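Local coordinates for HpcH/HpaI aldolase/citrate lyase family protein (Burkholderia cenocepacia, PDB 4MF4) that is of unknown function but belongs to the HpcH/HpaI aldolase/citrate lyase family and folds as a TIM barrel, at residues 19-32 and 43-55. Sequence-based numbering, arbitrary orientation. Where two conformers were deposited one is given.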
ATOM      1  N   ARG A  19     -35.231  -7.597  -4.282  0.50 22.50           N
ATOM      2  CA  ARG A  19     -35.515  -8.999  -3.974  0.50 22.06           C
ATOM      3  C   ARG A  19     -35.828  -9.220  -2.494  0.50 22.51           C
ATOM      4  O   ARG A  19     -36.792  -9.922  -2.176  0.50 22.93           O
ATOM      5  CB  ARG A  19     -34.374  -9.900  -4.431  0.50 21.47           C
ATOM      6  CG  ARG A  19     -34.310 -10.067  -5.946  0.50 20.97           C
ATOM      7  CD  ARG A  19     -33.045 -10.799  -6.366  0.50 20.48           C
ATOM      8  NE  ARG A  19     -31.889  -9.927  -6.494  0.50 19.40           N
ATOM      9  CZ  ARG A  19     -30.648 -10.373  -6.626  0.50 19.12           C
ATOM     10  NH1 ARG A  19     -30.424 -11.669  -6.600  0.50 19.38           N
ATOM     11  NH2 ARG A  19     -29.637  -9.538  -6.742  0.50 18.04           N
ATOM     12  N   LEU A  20     -35.051  -8.608  -1.595  1.00 22.43           N
ATOM     13  CA  LEU A  20     -35.320  -8.722  -0.134  1.00 22.02           C
ATOM     14  C   LEU A  20     -36.733  -8.278   0.265  1.00 24.83           C
ATOM     15  O   LEU A  20     -37.379  -8.947   1.083  1.00 24.81           O
ATOM     16  CB  LEU A  20     -34.335  -7.922   0.707  1.00 21.60           C
ATOM     17  CG  LEU A  20     -32.921  -8.479   0.901  1.00 20.98           C
ATOM     18  CD1 LEU A  20     -32.141  -7.373   1.553  1.00 21.38           C
ATOM     19  CD2 LEU A  20     -32.873  -9.752   1.735  1.00 22.26           C
ATOM     20  N   ARG A  21     -37.183  -7.148  -0.285  1.00 25.99           N
ATOM     21  CA  ARG A  21     -38.502  -6.581   0.031  1.00 30.19           C
ATOM     22  C   ARG A  21     -39.638  -7.270  -0.723  1.00 30.19           C
ATOM     23  O   ARG A  21     -40.744  -7.307  -0.212  1.00 26.22           O
ATOM     24  CB  ARG A  21     -38.588  -5.082  -0.332  1.00 32.67           C
ATOM     25  CG  ARG A  21     -37.813  -4.111   0.558  1.00 36.06           C
ATOM     26  CD  ARG A  21     -38.161  -2.696   0.104  1.00 40.08           C
ATOM     27  NE  ARG A  21     -37.490  -1.611   0.815  1.00 41.63           N
ATOM     28  CZ  ARG A  21     -37.784  -1.188   2.050  1.00 48.08           C
ATOM     29  NH1 ARG A  21     -38.742  -1.778   2.776  1.00 51.55           N
ATOM     30  NH2 ARG A  21     -37.093  -0.166   2.584  1.00 44.05           N
ATOM     31  N   ASP A  22     -39.381  -7.748  -1.944  1.00 32.00           N
ATOM     32  CA  ASP A  22     -40.471  -8.162  -2.869  1.00 35.94           C
ATOM     33  C   ASP A  22     -40.584  -9.655  -3.128  1.00 37.06           C
ATOM     34  O   ASP A  22     -41.664 -10.118  -3.458  1.00 40.31           O
ATOM     35  CB  ASP A  22     -40.343  -7.491  -4.247  1.00 37.24           C
ATOM     36  CG  ASP A  22     -40.512  -5.967  -4.198  1.00 40.09           C
ATOM     37  OD1 ASP A  22     -41.166  -5.450  -3.263  1.00 38.38           O
ATOM     38  OD2 ASP A  22     -39.979  -5.278  -5.105  1.00 43.52           O
ATOM     39  N   GLY A  23     -39.482 -10.393  -3.024  1.00 34.92           N
ATOM     40  CA  GLY A  23     -39.467 -11.799  -3.396  1.00 34.38           C
ATOM     41  C   GLY A  23     -39.649 -12.673  -2.179  1.00 34.33           C
ATOM     42  O   GLY A  23     -39.631 -12.167  -1.055  1.00 33.56           O
ATOM     43  N   ASP A  24     -39.862 -13.975  -2.398  1.00 33.46           N
ATOM     44  CA  ASP A  24     -39.877 -14.993  -1.319  1.00 32.90           C
ATOM     45  C   ASP A  24     -38.682 -15.978  -1.420  1.00 32.73           C
ATOM     46  O   ASP A  24     -38.480 -16.815  -0.531  1.00 35.62           O
ATOM     47  CB  ASP A  24     -41.206 -15.763  -1.307  1.00 35.36           C
ATOM     48  N   GLU A  25     -37.862 -15.838  -2.459  1.00 30.89           N
ATOM     49  CA  GLU A  25     -36.780 -16.779  -2.722  1.00 31.42           C
ATOM     50  C   GLU A  25     -35.534 -16.524  -1.825  1.00 26.73           C
ATOM     51  O   GLU A  25     -35.307 -15.401  -1.418  1.00 23.15           O
ATOM     52  CB  GLU A  25     -36.372 -16.713  -4.217  1.00 37.04           C
ATOM     53  CG  GLU A  25     -35.372 -15.607  -4.630  1.00 42.01           C
ATOM     54  CD  GLU A  25     -35.973 -14.190  -4.753  1.00 48.12           C
ATOM     55  OE1 GLU A  25     -36.958 -13.873  -4.046  1.00 56.74           O
ATOM     56  OE2 GLU A  25     -35.455 -13.378  -5.561  1.00 49.78           O
ATOM     57  N   PRO A  26     -34.702 -17.559  -1.600  1.00 23.65           N
ATOM     58  CA  PRO A  26     -33.450 -17.406  -0.881  1.00 22.70           C
ATOM     59  C   PRO A  26     -32.405 -16.625  -1.671  1.00 20.84           C
ATOM     60  O   PRO A  26     -32.357 -16.715  -2.912  1.00 20.85           O
ATOM     61  CB  PRO A  26     -32.955 -18.855  -0.713  1.00 24.16           C
ATOM     62  CG  PRO A  26     -34.096 -19.728  -1.126  1.00 24.66           C
ATOM     63  CD  PRO A  26     -34.836 -18.920  -2.133  1.00 25.36           C
ATOM     64  N   LEU A  27     -31.556 -15.898  -0.950  1.00 17.66           N
ATOM     65  CA  LEU A  27     -30.457 -15.169  -1.541  1.00 18.30           C
ATOM     66  C   LEU A  27     -29.158 -15.574  -0.860  1.00 16.57           C
ATOM     67  O   LEU A  27     -28.976 -15.327   0.336  1.00 16.76           O
ATOM     68  CB  LEU A  27     -30.723 -13.669  -1.406  1.00 18.28           C
ATOM     69  CG  LEU A  27     -32.041 -13.169  -1.995  1.00 19.60           C
ATOM     70  CD1 LEU A  27     -32.373 -11.767  -1.529  1.00 19.68           C
ATOM     71  CD2 LEU A  27     -31.915 -13.173  -3.518  1.00 19.93           C
ATOM     72  N   TYR A  28     -28.262 -16.207  -1.610  1.00 17.14           N
ATOM     73  CA  TYR A  28     -27.083 -16.853  -1.047  1.00 17.27           C
ATOM     74  C   TYR A  28     -25.847 -15.957  -1.157  1.00 16.23           C
ATOM     75  O   TYR A  28     -25.556 -15.367  -2.209  1.00 15.04           O
ATOM     76  CB  TYR A  28     -26.841 -18.200  -1.717  1.00 19.79           C
ATOM     77  CG  TYR A  28     -27.982 -19.171  -1.533  1.00 21.29           C
ATOM     78  CD1 TYR A  28     -28.181 -19.793  -0.315  1.00 23.53           C
ATOM     79  CD2 TYR A  28     -28.850 -19.471  -2.580  1.00 25.46           C
ATOM     80  CE1 TYR A  28     -29.239 -20.676  -0.118  1.00 25.78           C
ATOM     81  CE2 TYR A  28     -29.912 -20.373  -2.414  1.00 26.04           C
ATOM     82  CZ  TYR A  28     -30.103 -20.962  -1.169  1.00 27.33           C
ATOM     83  OH  TYR A  28     -31.154 -21.831  -0.934  1.00 27.58           O
ATOM     84  N   GLY A  29     -25.100 -15.887  -0.056  1.00 14.76           N
ATOM     85  CA  GLY A  29     -23.991 -14.950   0.062  1.00 13.86           C
ATOM     86  C   GLY A  29     -22.749 -15.667   0.510  1.00 14.38           C
ATOM     87  O   GLY A  29     -22.799 -16.812   0.976  1.00 14.40           O
ATOM     88  N   LEU A  30     -21.621 -14.999   0.367  1.00 15.19           N
ATOM     89  CA  LEU A  30     -20.374 -15.521   0.879  1.00 15.58           C
ATOM     90  C   LEU A  30     -19.729 -14.357   1.659  1.00 15.16           C
ATOM     91  O   LEU A  30     -19.814 -13.229   1.197  1.00 14.22           O
ATOM     92  CB  LEU A  30     -19.526 -15.899  -0.334  1.00 16.94           C
ATOM     93  CG  LEU A  30     -18.273 -16.730  -0.164  1.00 18.45           C
ATOM     94  CD1 LEU A  30     -18.591 -18.137   0.415  1.00 17.91           C
ATOM     95  CD2 LEU A  30     -17.587 -16.833  -1.537  1.00 18.85           C
ATOM     96  N   TRP A  31     -19.139 -14.641   2.829  1.00 14.91           N
ATOM     97  CA  TRP A  31     -18.403 -13.688   3.635  1.00 15.33           C
ATOM     98  C   TRP A  31     -16.990 -13.533   3.085  1.00 15.34           C
ATOM     99  O   TRP A  31     -16.311 -14.549   2.810  1.00 13.70           O
ATOM    100  CB  TRP A  31     -18.277 -14.209   5.074  1.00 17.19           C
ATOM    101  CG  TRP A  31     -18.392 -13.168   6.086  1.00 17.86           C
ATOM    102  CD1 TRP A  31     -17.403 -12.683   6.881  1.00 18.45           C
ATOM    103  CD2 TRP A  31     -19.594 -12.483   6.456  1.00 17.72           C
ATOM    104  NE1 TRP A  31     -17.925 -11.713   7.711  1.00 19.53           N
ATOM    105  CE2 TRP A  31     -19.262 -11.575   7.458  1.00 17.81           C
ATOM    106  CE3 TRP A  31     -20.917 -12.543   6.011  1.00 18.44           C
ATOM    107  CZ2 TRP A  31     -20.203 -10.746   8.052  1.00 18.86           C
ATOM    108  CZ3 TRP A  31     -21.851 -11.708   6.588  1.00 19.03           C
ATOM    109  CH2 TRP A  31     -21.497 -10.818   7.595  1.00 18.66           C
ATOM    110  N   LEU A  32     -16.559 -12.279   2.914  1.00 14.76           N
ATOM    111  CA  LEU A  32     -15.220 -12.007   2.451  1.00 15.23           C
ATOM    112  C   LEU A  32     -14.391 -11.425   3.593  1.00 15.58           C
ATOM    113  O   LEU A  32     -14.527 -10.249   3.914  1.00 14.40           O
ATOM    114  CB  LEU A  32     -15.212 -11.048   1.258  1.00 15.49           C
ATOM    115  CG  LEU A  32     -16.078 -11.389   0.053  1.00 16.39           C
ATOM    116  CD1 LEU A  32     -15.922 -10.298  -0.995  1.00 16.73           C
ATOM    117  CD2 LEU A  32     -15.734 -12.749  -0.523  1.00 16.98           C
ATOM    118  N   LEU A  43     -14.104 -14.514  -6.637  1.00 13.28           N
ATOM    119  CA  LEU A  43     -15.389 -14.935  -6.070  1.00 13.63           C
ATOM    120  C   LEU A  43     -16.631 -14.297  -6.706  1.00 13.40           C
ATOM    121  O   LEU A  43     -17.724 -14.869  -6.665  1.00 14.59           O
ATOM    122  CB  LEU A  43     -15.365 -14.811  -4.529  1.00 13.35           C
ATOM    123  CG  LEU A  43     -14.398 -15.783  -3.882  1.00 13.71           C
ATOM    124  CD1 LEU A  43     -14.213 -15.478  -2.391  1.00 14.10           C
ATOM    125  CD2 LEU A  43     -14.872 -17.233  -4.061  1.00 13.59           C
ATOM    126  N   ALA A  44     -16.464 -13.129  -7.300  1.00 13.83           N
ATOM    127  CA  ALA A  44     -17.492 -12.532  -8.143  1.00 14.42           C
ATOM    128  C   ALA A  44     -17.916 -13.408  -9.333  1.00 15.87           C
ATOM    129  O   ALA A  44     -18.995 -13.156  -9.921  1.00 16.68           O
ATOM    130  CB  ALA A  44     -17.080 -11.141  -8.602  1.00 14.46           C
ATOM    131  N   HIS A  45     -17.149 -14.476  -9.609  1.00 16.17           N
ATOM    132  CA  HIS A  45     -17.452 -15.456 -10.650  1.00 16.68           C
ATOM    133  C   HIS A  45     -18.042 -16.752 -10.057  1.00 17.04           C
ATOM    134  O   HIS A  45     -18.240 -17.728 -10.758  1.00 18.20           O
ATOM    135  CB  HIS A  45     -16.183 -15.827 -11.441  1.00 16.97           C
ATOM    136  CG  HIS A  45     -15.647 -14.725 -12.288  1.00 17.47           C
ATOM    137  ND1 HIS A  45     -15.893 -14.638 -13.646  1.00 18.43           N
ATOM    138  CD2 HIS A  45     -14.907 -13.640 -11.973  1.00 17.40           C
ATOM    139  CE1 HIS A  45     -15.286 -13.572 -14.135  1.00 17.71           C
ATOM    140  NE2 HIS A  45     -14.696 -12.942 -13.139  1.00 18.55           N
ATOM    141  N   ALA A  46     -18.337 -16.765  -8.768  1.00 16.52           N
ATOM    142  CA  ALA A  46     -18.726 -17.988  -8.093  1.00 15.35           C
ATOM    143  C   ALA A  46     -20.245 -18.236  -8.080  1.00 15.61           C
ATOM    144  O   ALA A  46     -20.685 -19.278  -7.610  1.00 14.89           O
ATOM    145  CB  ALA A  46     -18.175 -17.995  -6.673  1.00 14.88           C
ATOM    146  N   GLY A  47     -21.026 -17.281  -8.584  1.00 14.53           N
ATOM    147  CA  GLY A  47     -22.480 -17.429  -8.703  1.00 14.75           C
ATOM    148  C   GLY A  47     -23.345 -16.986  -7.523  1.00 14.58           C
ATOM    149  O   GLY A  47     -24.567 -17.180  -7.534  1.00 14.13           O
ATOM    150  N   TYR A  48     -22.753 -16.404  -6.499  1.00 13.82           N
ATOM    151  CA  TYR A  48     -23.526 -16.022  -5.294  1.00 15.17           C
ATOM    152  C   TYR A  48     -24.399 -14.798  -5.598  1.00 15.24           C
ATOM    153  O   TYR A  48     -24.052 -13.942  -6.443  1.00 15.14           O
ATOM    154  CB  TYR A  48     -22.592 -15.734  -4.118  1.00 14.77           C
ATOM    155  CG  TYR A  48     -22.082 -17.000  -3.498  1.00 14.85           C
ATOM    156  CD1 TYR A  48     -21.040 -17.697  -4.057  1.00 15.39           C
ATOM    157  CD2 TYR A  48     -22.646 -17.495  -2.332  1.00 15.40           C
ATOM    158  CE1 TYR A  48     -20.621 -18.924  -3.511  1.00 16.80           C
ATOM    159  CE2 TYR A  48     -22.216 -18.680  -1.764  1.00 15.95           C
ATOM    160  CZ  TYR A  48     -21.211 -19.388  -2.356  1.00 16.91           C
ATOM    161  OH  TYR A  48     -20.766 -20.525  -1.754  1.00 19.80           O
ATOM    162  N   ASP A  49     -25.529 -14.703  -4.913  1.00 15.95           N
ATOM    163  CA  ASP A  49     -26.396 -13.492  -5.025  1.00 15.17           C
ATOM    164  C   ASP A  49     -25.752 -12.259  -4.371  1.00 15.25           C
ATOM    165  O   ASP A  49     -25.943 -11.121  -4.842  1.00 15.30           O
ATOM    166  CB  ASP A  49     -27.754 -13.798  -4.444  1.00 15.22           C
ATOM    167  CG  ASP A  49     -28.382 -15.021  -5.095  1.00 16.25           C
ATOM    168  OD1 ASP A  49     -28.492 -14.979  -6.345  1.00 16.21           O
ATOM    169  OD2 ASP A  49     -28.682 -16.041  -4.395  1.00 16.61           O
ATOM    170  N   TRP A  50     -25.020 -12.461  -3.273  1.00 14.93           N
ATOM    171  CA  TRP A  50     -24.347 -11.332  -2.607  1.00 14.44           C
ATOM    172  C   TRP A  50     -23.013 -11.742  -2.033  1.00 13.51           C
ATOM    173  O   TRP A  50     -22.789 -12.923  -1.796  1.00 12.42           O
ATOM    174  CB  TRP A  50     -25.261 -10.699  -1.531  1.00 14.94           C
ATOM    175  CG  TRP A  50     -25.746 -11.648  -0.501  1.00 15.67           C
ATOM    176  CD1 TRP A  50     -26.744 -12.582  -0.632  1.00 16.02           C
ATOM    177  CD2 TRP A  50     -25.254 -11.775   0.830  1.00 16.50           C
ATOM    178  NE1 TRP A  50     -26.892 -13.289   0.542  1.00 15.94           N
ATOM    179  CE2 TRP A  50     -25.985 -12.815   1.453  1.00 16.41           C
ATOM    180  CE3 TRP A  50     -24.251 -11.129   1.555  1.00 17.34           C
ATOM    181  CZ2 TRP A  50     -25.760 -13.204   2.764  1.00 16.80           C
ATOM    182  CZ3 TRP A  50     -24.056 -11.502   2.879  1.00 18.20           C
ATOM    183  CH2 TRP A  50     -24.805 -12.560   3.455  1.00 17.72           C
ATOM    184  N   LEU A  51     -22.123 -10.770  -1.842  1.00 12.35           N
ATOM    185  CA  LEU A  51     -20.828 -10.992  -1.224  1.00 12.80           C
ATOM    186  C   LEU A  51     -20.604  -9.933  -0.156  1.00 12.99           C
ATOM    187  O   LEU A  51     -20.868  -8.765  -0.395  1.00 13.02           O
ATOM    188  CB  LEU A  51     -19.699 -10.879  -2.254  1.00 13.61           C
ATOM    189  CG  LEU A  51     -19.706 -11.839  -3.441  1.00 14.39           C
ATOM    190  CD1 LEU A  51     -18.641 -11.465  -4.474  1.00 14.82           C
ATOM    191  CD2 LEU A  51     -19.424 -13.242  -2.972  1.00 14.46           C
ATOM    192  N   CYS A  52     -20.162 -10.327   1.030  1.00 13.24           N
ATOM    193  CA  CYS A  52     -20.041  -9.360   2.160  1.00 13.37           C
ATOM    194  C   CYS A  52     -18.588  -8.972   2.447  1.00 12.41           C
ATOM    195  O   CYS A  52     -17.779  -9.838   2.766  1.00 12.61           O
ATOM    196  CB  CYS A  52     -20.675  -9.894   3.440  1.00 13.72           C
ATOM    197  SG  CYS A  52     -20.734  -8.635   4.728  1.00 15.71           S
ATOM    198  N   ILE A  53     -18.280  -7.701   2.296  1.00 11.00           N
ATOM    199  CA  ILE A  53     -16.967  -7.167   2.684  1.00 11.64           C
ATOM    200  C   ILE A  53     -17.074  -6.782   4.144  1.00 11.61           C
ATOM    201  O   ILE A  53     -17.749  -5.830   4.491  1.00 11.55           O
ATOM    202  CB  ILE A  53     -16.564  -5.970   1.816  1.00 12.02           C
ATOM    203  CG1 ILE A  53     -16.474  -6.374   0.345  1.00 12.08           C
ATOM    204  CG2 ILE A  53     -15.222  -5.360   2.254  1.00 11.64           C
ATOM    205  CD1 ILE A  53     -16.637  -5.186  -0.575  1.00 12.93           C
ATOM    206  N   ASP A  54     -16.403  -7.525   5.020  1.00 11.89           N
ATOM    207  CA  ASP A  54     -16.541  -7.296   6.470  1.00 11.87           C
ATOM    208  C   ASP A  54     -15.526  -6.246   6.994  1.00 11.48           C
ATOM    209  O   ASP A  54     -14.359  -6.448   6.817  1.00 11.40           O
ATOM    210  CB  ASP A  54     -16.304  -8.586   7.182  1.00 12.38           C
ATOM    211  CG  ASP A  54     -16.571  -8.505   8.668  1.00 13.14           C
ATOM    212  OD1 ASP A  54     -17.210  -7.538   9.137  1.00 13.08           O
ATOM    213  OD2 ASP A  54     -16.256  -9.507   9.341  1.00 14.61           O
ATOM    214  N   MET A  55     -16.001  -5.177   7.637  1.00 11.04           N
ATOM    215  CA  MET A  55     -15.148  -4.166   8.282  1.00 11.82           C
ATOM    216  C   MET A  55     -15.085  -4.392   9.788  1.00 12.26           C
ATOM    217  O   MET A  55     -14.264  -3.785  10.473  1.00 12.20           O
ATOM    218  CB  MET A  55     -15.642  -2.758   8.021  1.00 11.28           C
ATOM    219  CG  MET A  55     -15.893  -2.463   6.556  1.00 11.41           C
ATOM    220  SD  MET A  55     -16.352  -0.744   6.386  1.00 12.51           S
ATOM    221  CE  MET A  55     -14.879   0.155   6.885  1.00 11.95           C
TER
HETATM  222  O   HOH W   1     -27.333 -10.826  -7.209  1.00 15.70           O
HETATM  223  O   HOH W   2     -30.328 -17.658  -5.507  1.00 37.18           O
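Gly29 CA stands over the face of the Trp50 indole, 3.3 Å from the centroid of the five-membered ring, a CH-pi contact; the missing side chain lets the backbone come this near. Trp50 reaches this place because its CG sits between backbone N and carbonyl carbon (chi1 56°), which folds the ring back across strand 27-32. There NE1 donates to Leu27 O at 2.9 Å, within the indole plane but from above the carbonyl plane, fixing the ring's rotation. Further along the same face, Cys52 SG rests 3.8 Å from the centroid of the six-membered ring of Trp31, while Trp31 NE1 bonds Asp54 OD2 from above the carboxylate plane; OD1 of that aspartate is held by Glu56 N and pairs with Arg84. On the other face Leu30 CB sits over the centre of the Tyr48 ring, Leu30 CD2 meets Leu43 CD2 at 3.7 Å, and the Tyr48 hydroxyl bonds Thr260 O of a second subunit. The looser end is watery: Arg19 NH1 and Asp49 OD1 form only a long salt bridge (3.8 Å), and a water links Arg19 NH2, also bonded to Ser15 OG, to Asp49 O. Asp49 OD2, by contrast, takes Tyr28 N on its anti lone pair at 2.8 Å, nearly straight (172°). Backbone bonds such as Cys52 N to Leu30 O (2.9 Å, 166°) join the strands as parallel neighbours of a beta-alpha-beta unit; Asp49 OD2 and Trp50 NE1 continue that pairing toward the start of strand 27-32.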